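Local atomic coordinates of histone-lysine N-methyltransferase, H3 lysine-9 specific SUVH6 (Arabidopsis thaliana, PDB entry 6A5K), a protein that probably methylates lysine 9 of histone H3, using S-adenosylmethionine as methyl donor, and probably reads methylated non-CG DNA through its SRA domain. Residues A[288-293]-A[330-335]; A[346-351]-A[466-471]; A[83-86]-A[90-93]; A[11-16]-A[57-62]; A[26-29]-A[35-38]. The protein carries 1 engineered substitution. One frame throughout, in Å; residues are numbered along the deposited sequence.

Interaction 1 (A[288-293]-A[330-335]); sequences KSCCCT and YECGPL. With ZN (zinc ion), chain B; ZN (zinc ion), chain D; ZN (zinc ion), chain C.
Cys290 and Cys332 meet through a shared zinc ion, the one in chain B. Cys290 can be followed outward from its CB. That carbon lies 3.1 Å from the zinc of chain B and about as far from the zinc of chain D. The first torsion (chi1 72°) sets SG between the backbone N and the carbonyl carbon. From there Cys290 SG bridges two metals, binding the zinc of chain B at 2.4 Å and the zinc of chain D at 2.5 Å. The two bonds open at about 103° on the sulfur. Cys332 comes from the other segment and bridges in the same way. Its SG takes the zinc of chain B at 2.4 Å and also the zinc of chain C. The two bridging sulfurs, Cys290 SG and Cys332 SG, are 4.0 Å apart across their common metal.

This is the triangular cluster of the Pre-SET motif, in which nine cysteines hold three zinc ions. Cys296 is the third bridge. Cys306 and Cys336 complete the site in chain B, and Cys338 and Cys342 help complete the one in chain C. Cys292 is a terminal ligand, with its SG on the zinc of chain D at 2.5 Å; Cys304 is another.

Beside the metals the segments touch more lightly. Ser289 CB packs on the carbonyl of Leu335, and Ser289 OG gives a weak hydrogen bond to Leu335 O at 3.5 Å. The same OG lies against Leu335 CB. A backbone hydrogen bond joins Cys290 to Lys337.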
# COMPACT_ATOMS: atom_id res chain seq x y z
N LYS A 288 -9.14 -30.74 3.15
CA LYS A 288 -8.93 -31.41 1.88
C LYS A 288 -7.72 -30.79 1.18
O LYS A 288 -7.58 -29.57 1.14
CB LYS A 288 -10.17 -31.32 0.99
CG LYS A 288 -10.13 -32.21 -0.24
CD LYS A 288 -10.95 -31.65 -1.38
CE LYS A 288 -11.06 -32.64 -2.53
NZ LYS A 288 -9.72 -33.14 -2.95
N SER A 289 -6.85 -31.63 0.63
CA SER A 289 -5.66 -31.12 -0.04
C SER A 289 -5.67 -31.44 -1.53
O SER A 289 -6.48 -32.25 -1.99
CB SER A 289 -4.41 -31.70 0.62
OG SER A 289 -4.44 -33.12 0.61
N CYS A 290 -4.79 -30.79 -2.28
CA CYS A 290 -4.72 -30.98 -3.73
C CYS A 290 -3.57 -31.91 -4.09
O CYS A 290 -2.65 -32.10 -3.29
CB CYS A 290 -4.57 -29.64 -4.45
SG CYS A 290 -2.95 -28.86 -4.28
N CYS A 291 -3.61 -32.49 -5.29
CA CYS A 291 -2.61 -33.46 -5.70
C CYS A 291 -1.60 -32.89 -6.70
O CYS A 291 -0.84 -33.64 -7.33
CB CYS A 291 -3.29 -34.70 -6.29
SG CYS A 291 -4.44 -34.37 -7.65
N CYS A 292 -1.59 -31.57 -6.84
CA CYS A 292 -0.68 -30.91 -7.77
C CYS A 292 0.77 -31.03 -7.31
O CYS A 292 1.07 -30.79 -6.15
CB CYS A 292 -1.05 -29.43 -7.91
SG CYS A 292 -2.76 -29.18 -8.38
N THR A 293 1.66 -31.41 -8.22
CA THR A 293 3.07 -31.53 -7.88
C THR A 293 3.83 -30.26 -8.23
O THR A 293 4.89 -29.99 -7.68
CB THR A 293 3.73 -32.74 -8.59
OG1 THR A 293 3.60 -32.60 -10.01
CG2 THR A 293 3.07 -34.03 -8.15
N TYR A 330 -8.78 -19.36 -0.11
CA TYR A 330 -8.28 -20.66 0.30
C TYR A 330 -6.86 -20.86 -0.20
O TYR A 330 -6.61 -20.89 -1.41
CB TYR A 330 -9.18 -21.79 -0.23
CG TYR A 330 -10.60 -21.69 0.24
CD1 TYR A 330 -11.51 -20.85 -0.39
CD2 TYR A 330 -11.04 -22.43 1.33
CE1 TYR A 330 -12.82 -20.76 0.05
CE2 TYR A 330 -12.35 -22.34 1.77
CZ TYR A 330 -13.23 -21.50 1.12
OH TYR A 330 -14.53 -21.40 1.55
N GLU A 331 -5.91 -20.98 0.72
CA GLU A 331 -4.54 -21.28 0.35
C GLU A 331 -4.31 -22.78 0.43
O GLU A 331 -5.07 -23.49 1.08
CB GLU A 331 -3.55 -20.54 1.25
CG GLU A 331 -3.60 -19.03 1.09
CD GLU A 331 -2.43 -18.33 1.74
OE1 GLU A 331 -1.48 -19.02 2.18
OE2 GLU A 331 -2.45 -17.08 1.82
N CYS A 332 -3.28 -23.26 -0.26
CA CYS A 332 -2.92 -24.67 -0.15
C CYS A 332 -2.42 -24.96 1.26
O CYS A 332 -1.86 -24.08 1.93
CB CYS A 332 -1.87 -25.03 -1.20
SG CYS A 332 -2.60 -25.14 -2.84
N GLY A 333 -2.65 -26.19 1.71
CA GLY A 333 -2.37 -26.55 3.09
C GLY A 333 -1.18 -27.48 3.25
O GLY A 333 -0.44 -27.72 2.29
N PRO A 334 -0.98 -27.99 4.47
CA PRO A 334 0.16 -28.84 4.85
C PRO A 334 0.27 -30.12 4.02
O PRO A 334 1.38 -30.59 3.79
CB PRO A 334 -0.13 -29.18 6.31
CG PRO A 334 -1.03 -28.10 6.79
CD PRO A 334 -1.87 -27.73 5.61
N LEU A 335 -0.85 -30.68 3.58
CA LEU A 335 -0.81 -31.95 2.86
C LEU A 335 -0.94 -31.80 1.34
O LEU A 335 -0.98 -32.80 0.62
CB LEU A 335 -1.92 -32.88 3.37
CG LEU A 335 -1.84 -33.34 4.83
CD1 LEU A 335 -2.68 -34.59 5.04
CD2 LEU A 335 -0.40 -33.57 5.26
ZN ZN B . -3.70 -27.28 -2.65
ZN ZN D . -3.25 -27.59 -6.46
ZN ZN C . -0.72 -25.43 -4.31

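Interaction 2 (A[346-351]-A[466-471])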
# COMPACT_ATOMS: atom_id res chain seq x y z
N VAL A 346 0.78 -17.92 0.40
CA VAL A 346 1.24 -16.56 0.62
C VAL A 346 1.22 -16.19 2.10
O VAL A 346 2.27 -16.10 2.73
CB VAL A 346 0.38 -15.54 -0.19
CG1 VAL A 346 0.85 -14.12 0.09
CG2 VAL A 346 0.46 -15.84 -1.68
N THR A 347 0.02 -15.98 2.66
CA THR A 347 -0.08 -15.50 4.04
C THR A 347 0.42 -16.54 5.05
O THR A 347 0.83 -16.20 6.16
CB THR A 347 -1.54 -15.10 4.42
OG1 THR A 347 -2.39 -16.26 4.43
CG2 THR A 347 -2.08 -14.10 3.43
N GLN A 348 0.43 -17.81 4.66
CA GLN A 348 0.86 -18.86 5.59
C GLN A 348 2.36 -18.77 5.88
O GLN A 348 2.84 -19.33 6.86
CB GLN A 348 0.51 -20.25 5.04
CG GLN A 348 1.20 -20.60 3.73
CD GLN A 348 0.60 -21.83 3.08
OE1 GLN A 348 1.23 -22.89 3.05
NE2 GLN A 348 -0.61 -21.70 2.55
N HIS A 349 3.08 -18.03 5.04
CA HIS A 349 4.53 -17.88 5.20
C HIS A 349 4.90 -16.80 6.21
O HIS A 349 6.08 -16.59 6.51
CB HIS A 349 5.18 -17.59 3.85
CG HIS A 349 5.17 -18.76 2.91
ND1 HIS A 349 5.36 -20.06 3.34
CD2 HIS A 349 4.99 -18.83 1.57
CE1 HIS A 349 5.30 -20.87 2.31
NE2 HIS A 349 5.07 -20.15 1.22
N GLY A 350 3.90 -16.11 6.75
CA GLY A 350 4.12 -15.15 7.81
C GLY A 350 4.67 -13.81 7.36
O GLY A 350 4.72 -13.50 6.17
N ILE A 351 5.09 -13.00 8.33
CA ILE A 351 5.53 -11.63 8.09
C ILE A 351 6.81 -11.58 7.26
O ILE A 351 7.77 -12.29 7.54
CB ILE A 351 5.75 -10.88 9.42
CG1 ILE A 351 4.45 -10.85 10.22
CG2 ILE A 351 6.27 -9.47 9.17
CD1 ILE A 351 4.61 -10.28 11.62
N VAL A 466 -8.71 -15.93 5.47
CA VAL A 466 -7.94 -16.95 4.77
C VAL A 466 -8.03 -18.30 5.48
O VAL A 466 -7.95 -18.37 6.71
CB VAL A 466 -6.44 -16.55 4.62
CG1 VAL A 466 -5.64 -17.66 3.92
CG2 VAL A 466 -6.30 -15.25 3.85
N LEU A 467 -8.23 -19.36 4.71
CA LEU A 467 -8.18 -20.72 5.24
C LEU A 467 -7.04 -21.50 4.57
O LEU A 467 -6.85 -21.37 3.36
CB LEU A 467 -9.51 -21.43 5.01
CG LEU A 467 -10.70 -20.87 5.80
CD1 LEU A 467 -12.02 -21.40 5.25
CD2 LEU A 467 -10.55 -21.21 7.28
N TYR A 468 -6.29 -22.28 5.36
CA TYR A 468 -5.30 -23.17 4.76
C TYR A 468 -4.98 -24.42 5.61
O TYR A 468 -4.85 -25.51 5.05
CB TYR A 468 -4.00 -22.41 4.46
CG TYR A 468 -3.21 -21.94 5.67
CD1 TYR A 468 -2.14 -22.67 6.15
CD2 TYR A 468 -3.53 -20.74 6.31
CE1 TYR A 468 -1.41 -22.24 7.25
CE2 TYR A 468 -2.80 -20.30 7.40
CZ TYR A 468 -1.74 -21.06 7.87
OH TYR A 468 -1.01 -20.64 8.96
N ASP A 469 -4.86 -24.27 6.92
CA ASP A 469 -4.53 -25.43 7.76
C ASP A 469 -5.78 -26.13 8.29
O ASP A 469 -5.68 -27.11 9.03
CB ASP A 469 -3.62 -25.03 8.92
CG ASP A 469 -4.23 -23.96 9.80
OD1 ASP A 469 -5.14 -23.23 9.33
OD2 ASP A 469 -3.80 -23.84 10.97
N HIS A 470 -6.94 -25.62 7.92
CA HIS A 470 -8.23 -26.24 8.23
C HIS A 470 -9.30 -25.58 7.36
O HIS A 470 -9.03 -24.59 6.68
CB HIS A 470 -8.57 -26.10 9.73
CG HIS A 470 -8.76 -24.68 10.18
ND1 HIS A 470 -9.88 -23.94 9.88
CD2 HIS A 470 -7.97 -23.87 10.93
CE1 HIS A 470 -9.77 -22.74 10.41
NE2 HIS A 470 -8.62 -22.67 11.05
N GLU A 471 -10.51 -26.13 7.38
CA GLU A 471 -11.61 -25.59 6.57
C GLU A 471 -12.76 -25.07 7.43
O GLU A 471 -13.89 -24.97 6.96
CB GLU A 471 -12.12 -26.66 5.60
CG GLU A 471 -11.09 -27.14 4.61
CD GLU A 471 -11.55 -28.37 3.85
OE1 GLU A 471 -12.74 -28.73 3.97
OE2 GLU A 471 -10.72 -28.96 3.13
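A short 3-10 turn, 347-349, packs here on the end of strand 461-467, with Gln348 over the ring of Tyr468 and Thr347 beside Val466. Gln348 makes a CH-pi contact through its CB. This carbon lies 3.7 Å from the centroid of the Tyr468 ring and 16° off the ring normal. Its nearest ring atom is Tyr468 CE1, at 3.5 Å. With chi1 at 62°, the extended Gln348 chain runs on so that NE2 comes near Tyr468 CB and CD1. The amide plane is turned 24° from the ring plane.

The turn follows the zinc-binding cysteines of the Pre-SET motif, while the strand belongs to the SET domain, so the contact ties the two together. The Glu331 carboxylate grips the turn through Gln348 NE2 and Thr347 OG1, while the Glu331 backbone hydrogen-bonds Leu467 of the strand. Gln348 NE2 also donates to Cys332 O, and Arg345 NH1 donates to Gln348 OE1.

The opposite face of the Tyr468 ring has Asp469 OD1 above its centre, 4.1 Å from the plane. This oxygen also hydrogen-bonds His477 NE2, and the His477 ring stacks with Tyr468. One residue back in the turn, Thr347 OG1 rests on Val466 CG1 at 3.6 Å.

Interaction 3 (A[83-86]-A[90-93]); sequences ELNI and HKPS
Leu84 and His90 join the end of a helix to the loop that leaves it, within the SRA domain. The chain turns back after helix 81-87, and the central link is backbone to backbone. His90 N donates to Leu84 O at 3.2 Å, with a nearly straight N-H...O angle of 169°. The donor stands above the carbonyl plane, 59° out of it. The bond spans six residues, so it closes a wider turn than a helical i to i+4 bond.

Around it, carbon packing adds to the bond. Leu84 CB meets His90 CB at 3.8 Å, and Leu84 CD1 reaches the same carbon more loosely. His90 O also comes close to the helix, 3.4 Å from Asn85 CA in a CA-H...O contact. Further along, the side chains of Asn85 and Lys91 cross at about a right angle. The Lys91 chain is bent at chi2 (-76°), and its CD comes near the end of the Asn85 side chain, whose amide orientation is uncertain.

The next shell fixes the loop. The His90 ring is held at both nitrogens: ND1 bonds to Ser110 OG and NE2 to Ala95 O. Asp98 OD2 accepts from Lys91 N, which ties the loop to strand 97-102. On the helix side, Leu84 packs on Phe78. Pro92, two residues past His90, turns back over the imidazole, with Pro92 CD 3.8 Å above one face of the His90 ring, toward its rim.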
# COMPACT_ATOMS: atom_id res chain seq x y z
N GLU A 83 0.26 6.31 -13.87
CA GLU A 83 -0.52 6.80 -12.73
C GLU A 83 -0.43 8.32 -12.64
O GLU A 83 -1.39 8.99 -12.27
CB GLU A 83 -0.05 6.15 -11.43
CG GLU A 83 -0.26 4.64 -11.34
CD GLU A 83 0.27 4.05 -10.04
OE1 GLU A 83 -0.14 4.51 -8.95
OE2 GLU A 83 1.11 3.13 -10.10
N LEU A 84 0.73 8.86 -13.00
CA LEU A 84 0.94 10.31 -12.99
C LEU A 84 0.03 10.99 -14.01
O LEU A 84 -0.46 12.10 -13.77
CB LEU A 84 2.41 10.65 -13.27
CG LEU A 84 3.44 9.98 -12.36
CD1 LEU A 84 4.86 10.39 -12.77
CD2 LEU A 84 3.17 10.30 -10.90
N ASN A 85 -0.19 10.33 -15.14
CA ASN A 85 -1.08 10.89 -16.16
C ASN A 85 -2.54 10.76 -15.76
O ASN A 85 -3.35 11.66 -15.99
CB ASN A 85 -0.85 10.22 -17.51
CG ASN A 85 -1.72 10.82 -18.62
OD1 ASN A 85 -1.60 12.00 -18.96
ND2 ASN A 85 -2.60 10.01 -19.18
N ILE A 86 -2.88 9.64 -15.14
CA ILE A 86 -4.26 9.41 -14.71
C ILE A 86 -4.72 10.48 -13.72
O ILE A 86 -5.87 10.94 -13.77
CB ILE A 86 -4.41 8.00 -14.10
CG1 ILE A 86 -4.27 6.95 -15.20
CG2 ILE A 86 -5.76 7.86 -13.41
CD1 ILE A 86 -4.03 5.55 -14.69
N HIS A 90 1.53 14.63 -13.92
CA HIS A 90 2.57 14.71 -14.92
C HIS A 90 2.01 14.05 -16.17
O HIS A 90 1.70 12.86 -16.15
CB HIS A 90 3.85 14.02 -14.44
CG HIS A 90 5.03 14.18 -15.36
ND1 HIS A 90 5.82 15.31 -15.36
CD2 HIS A 90 5.57 13.34 -16.27
CE1 HIS A 90 6.79 15.17 -16.25
NE2 HIS A 90 6.66 13.98 -16.82
N LYS A 91 1.83 14.82 -17.23
CA LYS A 91 1.09 14.34 -18.40
C LYS A 91 1.89 13.47 -19.38
O LYS A 91 1.37 12.45 -19.83
CB LYS A 91 0.47 15.52 -19.14
CG LYS A 91 -0.57 16.28 -18.33
CD LYS A 91 -1.88 15.51 -18.26
CE LYS A 91 -2.88 16.17 -17.31
NZ LYS A 91 -3.05 17.62 -17.62
N PRO A 92 3.14 13.85 -19.71
CA PRO A 92 3.87 13.01 -20.68
C PRO A 92 4.09 11.58 -20.19
O PRO A 92 4.44 11.36 -19.03
CB PRO A 92 5.22 13.74 -20.82
CG PRO A 92 4.93 15.15 -20.45
CD PRO A 92 3.91 15.06 -19.35
N SER A 93 3.87 10.62 -21.08
CA SER A 93 4.02 9.22 -20.72
C SER A 93 5.48 8.83 -20.57
O SER A 93 5.81 7.87 -19.88
CB SER A 93 3.34 8.33 -21.77
OG SER A 93 4.07 8.34 -22.99

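Interaction 4 (A[11-16]-A[57-62]); sequences KETLRL and KFLNSG
Thr13 and Leu59 lie side by side, their chains running opposite ways. The Thr13 hydroxyl does the touching: OG1 is 3.8 Å from Leu59 CD1 and only slightly farther from Leu59 CG and CD2. The methyl branch takes a different partner. With chi1 at -60°, CG2 stands anti to the backbone N of Thr13 and meets Lys57 O at 3.6 Å. One helix residue thus faces both a leucine tip and a backbone carbonyl.

One helical turn on, Leu16 and Lys57 cross at about a right angle. Leu16 CD2 lies over the aliphatic part of the lysine, 4.1 Å from Lys57 CG and about as near to CD. The Lys57 chain is bent at chi2 before it straightens toward NZ. Leu420 of helix 412-420 touches both side chains, and Met417 touches Leu16.

The contact sets the long helix 5-29 against the loop that follows helix 44-54. Helix 412-420 belongs to the SET domain, and Arg15 adds a salt bridge to Asp484 of the same domain.

A water sits between the two segments and donates to both, to Thr13 OG1 at 2.8 Å and to Lys57 O at 2.6 Å. Thr13 OG1 also bonds to Lys9 O in its own helix. The hydroxyl can therefore give its proton to Lys9 and accept from the water, so the direct contacts are van der Waals and the polar link is carried by water.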
# COMPACT_ATOMS: atom_id res chain seq x y z
N LYS A 11 -7.00 8.37 -4.03
CA LYS A 11 -6.61 7.03 -3.59
C LYS A 11 -7.47 5.95 -4.24
O LYS A 11 -6.96 4.92 -4.68
CB LYS A 11 -6.68 6.92 -2.05
CG LYS A 11 -5.62 7.77 -1.35
CD LYS A 11 -5.34 7.30 0.08
CE LYS A 11 -6.52 7.53 1.00
NZ LYS A 11 -6.16 7.30 2.43
N GLU A 12 -8.78 6.18 -4.32
CA GLU A 12 -9.67 5.21 -4.94
C GLU A 12 -9.44 5.07 -6.44
O GLU A 12 -9.65 4.00 -7.01
CB GLU A 12 -11.13 5.58 -4.66
CG GLU A 12 -11.51 5.40 -3.20
CD GLU A 12 -12.90 5.94 -2.89
OE1 GLU A 12 -13.60 6.34 -3.84
OE2 GLU A 12 -13.28 5.96 -1.70
N THR A 13 -9.02 6.15 -7.08
CA THR A 13 -8.73 6.09 -8.52
C THR A 13 -7.50 5.22 -8.75
O THR A 13 -7.48 4.37 -9.66
CB THR A 13 -8.53 7.50 -9.12
OG1 THR A 13 -9.72 8.26 -8.94
CG2 THR A 13 -8.21 7.41 -10.62
N LEU A 14 -6.47 5.41 -7.93
CA LEU A 14 -5.27 4.57 -8.04
C LEU A 14 -5.58 3.11 -7.70
O LEU A 14 -5.03 2.18 -8.31
CB LEU A 14 -4.15 5.09 -7.15
CG LEU A 14 -3.58 6.48 -7.46
CD1 LEU A 14 -2.49 6.86 -6.46
CD2 LEU A 14 -3.06 6.53 -8.87
N ARG A 15 -6.45 2.91 -6.72
CA ARG A 15 -6.85 1.58 -6.28
C ARG A 15 -7.59 0.86 -7.41
O ARG A 15 -7.32 -0.32 -7.71
CB ARG A 15 -7.71 1.68 -5.01
CG ARG A 15 -7.85 0.41 -4.20
CD ARG A 15 -8.53 0.69 -2.86
NE ARG A 15 -7.74 1.59 -2.02
CZ ARG A 15 -8.26 2.55 -1.26
NH1 ARG A 15 -9.57 2.75 -1.24
NH2 ARG A 15 -7.47 3.31 -0.52
N LEU A 16 -8.50 1.58 -8.06
CA LEU A 16 -9.23 1.06 -9.22
C LEU A 16 -8.26 0.69 -10.34
O LEU A 16 -8.34 -0.40 -10.92
CB LEU A 16 -10.24 2.10 -9.71
CG LEU A 16 -11.18 1.68 -10.83
CD1 LEU A 16 -12.17 0.61 -10.34
CD2 LEU A 16 -11.91 2.89 -11.41
N LYS A 57 -12.59 8.10 -15.91
CA LYS A 57 -12.04 8.00 -14.56
C LYS A 57 -10.78 8.84 -14.33
O LYS A 57 -10.28 8.90 -13.21
CB LYS A 57 -11.71 6.54 -14.21
CG LYS A 57 -12.90 5.59 -14.33
CD LYS A 57 -14.01 5.96 -13.36
CE LYS A 57 -15.15 4.97 -13.45
NZ LYS A 57 -16.35 5.39 -12.68
N PHE A 58 -10.25 9.47 -15.38
CA PHE A 58 -9.07 10.33 -15.21
C PHE A 58 -9.44 11.57 -14.41
O PHE A 58 -10.54 12.11 -14.54
CB PHE A 58 -8.49 10.75 -16.56
CG PHE A 58 -7.55 9.75 -17.17
CD1 PHE A 58 -7.79 8.39 -17.08
CD2 PHE A 58 -6.43 10.18 -17.87
CE1 PHE A 58 -6.93 7.48 -17.66
CE2 PHE A 58 -5.56 9.27 -18.45
CZ PHE A 58 -5.81 7.92 -18.34
N LEU A 59 -8.50 12.03 -13.58
CA LEU A 59 -8.69 13.24 -12.79
C LEU A 59 -7.91 14.40 -13.42
O LEU A 59 -6.85 14.18 -14.02
CB LEU A 59 -8.24 13.03 -11.34
CG LEU A 59 -8.88 11.85 -10.59
CD1 LEU A 59 -8.42 11.79 -9.12
CD2 LEU A 59 -10.39 11.89 -10.67
N ASN A 60 -8.45 15.61 -13.30
CA ASN A 60 -7.79 16.80 -13.83
C ASN A 60 -7.43 16.67 -15.31
O ASN A 60 -6.41 17.18 -15.76
CB ASN A 60 -6.52 17.11 -13.03
CG ASN A 60 -6.78 17.21 -11.54
OD1 ASN A 60 -7.58 18.03 -11.08
ND2 ASN A 60 -6.11 16.37 -10.77
N SER A 61 -8.27 15.98 -16.07
CA SER A 61 -7.96 15.73 -17.48
C SER A 61 -8.25 16.96 -18.32
O SER A 61 -9.18 17.72 -18.04
CB SER A 61 -8.74 14.53 -18.01
OG SER A 61 -10.10 14.86 -18.19
N GLY A 62 -7.46 17.16 -19.37
CA GLY A 62 -7.63 18.30 -20.25
C GLY A 62 -7.04 19.59 -19.70
O GLY A 62 -7.14 20.63 -20.34
O HOH W 1 -11.59 8.29 -11.05

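Interaction 5 (A[26-29]-A[35-38])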
# COMPACT_ATOMS: atom_id res chain seq x y z
N GLN A 26 -4.14 -11.36 -14.02
CA GLN A 26 -4.71 -12.62 -13.57
C GLN A 26 -5.25 -13.40 -14.75
O GLN A 26 -5.09 -14.62 -14.84
CB GLN A 26 -5.82 -12.37 -12.54
CG GLN A 26 -6.40 -13.64 -11.92
CD GLN A 26 -7.66 -13.37 -11.11
OE1 GLN A 26 -8.53 -12.60 -11.54
NE2 GLN A 26 -7.76 -13.97 -9.93
N GLU A 27 -5.90 -12.69 -15.67
CA GLU A 27 -6.47 -13.34 -16.85
C GLU A 27 -5.39 -13.86 -17.79
O GLU A 27 -5.55 -14.92 -18.41
CB GLU A 27 -7.40 -12.37 -17.58
CG GLU A 27 -8.63 -12.00 -16.76
CD GLU A 27 -9.49 -10.93 -17.40
OE1 GLU A 27 -10.73 -11.02 -17.31
OE2 GLU A 27 -8.91 -9.99 -17.99
N ASP A 28 -4.27 -13.14 -17.87
CA ASP A 28 -3.14 -13.65 -18.66
C ASP A 28 -2.49 -14.87 -18.00
O ASP A 28 -2.13 -15.84 -18.68
CB ASP A 28 -2.09 -12.56 -18.88
CG ASP A 28 -1.17 -12.88 -20.04
OD1 ASP A 28 -1.67 -13.08 -21.17
OD2 ASP A 28 0.06 -12.97 -19.82
N GLU A 29 -2.35 -14.82 -16.68
CA GLU A 29 -1.72 -15.88 -15.90
C GLU A 29 -2.56 -17.16 -15.90
O GLU A 29 -2.07 -18.24 -15.57
CB GLU A 29 -1.46 -15.41 -14.46
CG GLU A 29 -0.29 -14.44 -14.32
CD GLU A 29 -0.24 -13.74 -12.97
OE1 GLU A 29 -1.27 -13.71 -12.25
OE2 GLU A 29 0.84 -13.21 -12.61
N GLN A 35 0.02 -19.20 -24.68
CA GLN A 35 -1.12 -18.38 -25.07
C GLN A 35 -1.04 -17.06 -24.34
O GLN A 35 -1.87 -16.17 -24.53
CB GLN A 35 -2.45 -19.08 -24.77
CG GLN A 35 -2.52 -20.55 -25.17
CD GLN A 35 -3.95 -21.00 -25.46
OE1 GLN A 35 -4.91 -20.26 -25.22
NE2 GLN A 35 -4.09 -22.22 -25.96
N ARG A 36 -0.02 -16.94 -23.48
CA ARG A 36 0.17 -15.76 -22.64
C ARG A 36 0.78 -14.62 -23.44
O ARG A 36 1.59 -14.85 -24.34
CB ARG A 36 1.05 -16.11 -21.44
CG ARG A 36 0.35 -16.95 -20.38
CD ARG A 36 1.09 -16.88 -19.06
NE ARG A 36 1.10 -15.52 -18.52
CZ ARG A 36 1.83 -15.13 -17.48
NH1 ARG A 36 1.77 -13.88 -17.05
NH2 ARG A 36 2.62 -16.00 -16.87
N ARG A 37 0.39 -13.40 -23.11
CA ARG A 37 0.83 -12.23 -23.86
C ARG A 37 1.95 -11.45 -23.17
O ARG A 37 2.51 -10.54 -23.76
CB ARG A 37 -0.35 -11.29 -24.11
CG ARG A 37 -1.58 -11.96 -24.71
CD ARG A 37 -2.63 -10.93 -25.09
NE ARG A 37 -3.32 -10.38 -23.93
CZ ARG A 37 -3.56 -9.08 -23.74
NH1 ARG A 37 -4.19 -8.68 -22.65
NH2 ARG A 37 -3.16 -8.19 -24.64
N LYS A 38 2.26 -11.82 -21.93
CA LYS A 38 3.27 -11.09 -21.16
C LYS A 38 4.61 -11.13 -21.88
O LYS A 38 5.39 -10.17 -21.83
CB LYS A 38 3.41 -11.68 -19.75
CG LYS A 38 4.74 -11.39 -19.07
CD LYS A 38 4.97 -12.31 -17.88
CE LYS A 38 6.35 -12.95 -17.95
NZ LYS A 38 6.66 -13.71 -16.70
O HOH W 2 -4.31 -12.11 -21.91
O HOH W 3 2.91 -13.13 -14.55
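The Arg36 guanidinium carries Glu29 on one face and Asp28 at its edge. On the face, Glu29 CA lies 3.8 Å above the Arg36 guanidinium plane, and Glu29 CG also packs there, near NH1. At the edge, Asp28 OD2 accepts from Arg36 NE at 3.0 Å in a salt bridge, close to the guanidinium plane. Arg36 NH1 adds a weak bond to the same oxygen. A water lies at this edge too; it accepts from Arg36 NH1 and donates to Glu29 OE2. The Arg37 guanidinium has another water at its edge, which passes the link from Arg37 NE to Asp28 OD1.

The Asp28 carboxylate is turned 64° from the Arg36 group, so Arg36 NE meets OD2 from above the carboxylate plane. Lys38 N donates to OD2 at 3.3 Å from the opposite face, with a bent angle of 136°. Asp28 OD1 uses its syn lone pair for Arg37 N, at 2.8 Å and with an N-H...O angle of 166°. CG lies anti to the backbone N of Asp28, which sends the carboxylate out toward the loop.

Asp28 is in the last turns of helix 5-29, and residues 35-38 belong to the loop leading to helix 44-54. The carboxylate thus pins two successive backbone N-H groups and closes the bend between the helices. The cluster of donors would be expected to keep the buried Asp28 ionised.

Outer partners hold the other ends. Glu29 OE1 bonds to Asn317 ND2 and OE2 to Phe318 N. Arg36 NH2 pairs with Glu33, and Arg37 NH2 with Glu47 of helix 44-54.

Overall arrangement
The five contacts fall into two touching pairs and a single one. Interactions 1 and 2 have centres 11 Å apart and meet directly: Tyr330 CE2 packs 3.6 Å from Leu467 CD1, and Glu331, the residue next to Cys332, reaches the 3-10 turn. Interactions 3 and 4 are also 11 Å apart, joined by a probable bond from Leu59 N to Ile86 O at 2.9 Å. Interaction 5 stands alone, its centre 24 to 26 Å from the others, but shares helix 5-29 with interaction 4. Interactions 2 and 3 lie on opposite sides of the chain's centre. None of the five holds a residue of the S-adenosylmethionine pocket.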